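Local coordinates for protein peptidyl-tRNA hydrolase (Sulfolobus solfataricus, PDB 1XTY) that hydrolyses peptidyl-tRNAs, probably those that drop off the ribosome during protein synthesis, to an N-acyl amino acid and free tRNA, at residues V5-S10 against S112-L117. Residues are numbered along the deposited sequence; the frame is centred on the assembly and turned at random.
With SO4 (sulfate ion), chain F.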
# COMPACT_ATOMS: atom_id res chain seq x y z
N VAL A 5 -6.48 6.17 6.78
CA VAL A 5 -6.34 5.28 7.92
C VAL A 5 -6.66 3.86 7.49
O VAL A 5 -7.64 3.63 6.77
CB VAL A 5 -7.29 5.67 9.07
CG1 VAL A 5 -7.10 4.73 10.25
CG2 VAL A 5 -7.02 7.11 9.49
N ILE A 6 -5.82 2.92 7.90
CA ILE A 6 -6.05 1.51 7.59
C ILE A 6 -6.15 0.76 8.91
O ILE A 6 -5.24 0.81 9.74
CB ILE A 6 -4.92 0.90 6.73
CG1 ILE A 6 -4.83 1.62 5.38
CG2 ILE A 6 -5.18 -0.58 6.50
CD1 ILE A 6 -4.01 2.88 5.40
N VAL A 7 -7.27 0.08 9.10
CA VAL A 7 -7.52 -0.69 10.31
C VAL A 7 -7.24 -2.17 10.06
O VAL A 7 -7.90 -2.80 9.24
CB VAL A 7 -8.99 -0.53 10.76
CG1 VAL A 7 -9.21 -1.24 12.10
CG2 VAL A 7 -9.35 0.94 10.86
N VAL A 8 -6.26 -2.71 10.77
CA VAL A 8 -5.87 -4.11 10.61
C VAL A 8 -6.38 -5.00 11.75
O VAL A 8 -6.37 -4.59 12.91
CB VAL A 8 -4.33 -4.23 10.55
CG1 VAL A 8 -3.93 -5.68 10.35
CG2 VAL A 8 -3.79 -3.35 9.44
N ARG A 9 -6.83 -6.20 11.40
CA ARG A 9 -7.32 -7.17 12.39
C ARG A 9 -6.16 -7.85 13.10
O ARG A 9 -5.26 -8.38 12.46
CB ARG A 9 -8.18 -8.25 11.73
CG ARG A 9 -9.57 -7.81 11.35
CD ARG A 9 -10.34 -8.96 10.74
NE ARG A 9 -10.60 -10.03 11.70
CZ ARG A 9 -11.13 -11.20 11.38
NH1 ARG A 9 -11.45 -11.46 10.12
NH2 ARG A 9 -11.35 -12.12 12.31
N SER A 10 -6.20 -7.84 14.43
CA SER A 10 -5.14 -8.45 15.22
C SER A 10 -5.43 -9.89 15.64
O SER A 10 -4.53 -10.61 16.06
CB SER A 10 -4.88 -7.62 16.48
OG SER A 10 -4.63 -6.26 16.15
N SER A 112 -13.33 10.81 13.86
CA SER A 112 -14.65 10.61 14.42
C SER A 112 -15.06 9.15 14.19
O SER A 112 -16.19 8.75 14.48
CB SER A 112 -15.67 11.55 13.78
OG SER A 112 -15.88 11.26 12.41
N ILE A 113 -14.11 8.37 13.67
CA ILE A 113 -14.32 6.95 13.38
C ILE A 113 -13.26 6.06 14.02
O ILE A 113 -13.57 5.03 14.61
CB ILE A 113 -14.25 6.64 11.87
CG1 ILE A 113 -15.24 7.51 11.10
CG2 ILE A 113 -14.54 5.16 11.64
CD1 ILE A 113 -15.18 7.29 9.60
N THR A 114 -11.99 6.45 13.90
CA THR A 114 -10.89 5.65 14.42
C THR A 114 -9.98 6.35 15.43
O THR A 114 -8.86 5.90 15.67
CB THR A 114 -9.99 5.15 13.27
OG1 THR A 114 -9.36 6.28 12.64
CG2 THR A 114 -10.83 4.41 12.23
N GLY A 115 -10.45 7.44 16.02
CA GLY A 115 -9.62 8.16 16.98
C GLY A 115 -9.32 7.42 18.28
O GLY A 115 -8.51 7.88 19.08
N ASP A 116 -9.96 6.27 18.49
CA ASP A 116 -9.77 5.49 19.72
C ASP A 116 -8.96 4.21 19.54
O ASP A 116 -8.93 3.37 20.44
CB ASP A 116 -11.14 5.14 20.31
CG ASP A 116 -11.98 4.30 19.35
OD1 ASP A 116 -12.07 4.66 18.16
OD2 ASP A 116 -12.56 3.27 19.79
N LEU A 117 -8.31 4.05 18.40
CA LEU A 117 -7.56 2.82 18.16
C LEU A 117 -6.06 2.93 18.39
O LEU A 117 -5.47 4.00 18.24
CB LEU A 117 -7.84 2.33 16.74
CG LEU A 117 -9.33 2.27 16.40
CD1 LEU A 117 -9.51 1.92 14.94
CD2 LEU A 117 -10.01 1.25 17.30
S SO4 F . -13.30 -14.69 10.54
O1 SO4 F . -12.34 -15.65 9.96
O2 SO4 F . -13.14 -13.38 9.88
O3 SO4 F . -13.03 -14.56 11.98
O4 SO4 F . -14.67 -15.19 10.32
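Thr114 meets two valines of strand 2-9, and following its side chain outward from CB shows how. CB divides into two branches: OG1 faces Val5, 3.6 Å from Val5 CG1 and 4.0 Å from Val5 CG2, the two side chains meeting tip to tip, while CG2 lies 4.0 Å from Val7 CG2 as those side chains run alongside one another in opposite directions. A chi1 of 66° tucks OG1 in between the main-chain N and C, which puts the CG2 methyl anti to the carbonyl carbon, on the side of Val7. A type I turn from Thr114 to Leu117 brings Leu117 back over the same strand; its CD1 comes within 4.2 Å of Val7 CG2, the two side chains crossing at about a right angle. Farther along the strand, Arg9 binds a sulfate, probably from the crystallisation liquor, through NH1 to O2 (2.6 Å, 150°) and NH2 to O3 (3.0 Å, 161°), the sulfur lying in the guanidinium plane at its edge. A leucine at Arg9 would probably leave Asp11 without its salt-bridge mate and the sulfate without these two donors. Val7 also touches Val59 and Val61. The turn, at the C-terminal end of helix 107-114, thus packs on the middle strand of the mixed sheet, between 97-106 and 56-61, in the PTH2 alpha/beta fold.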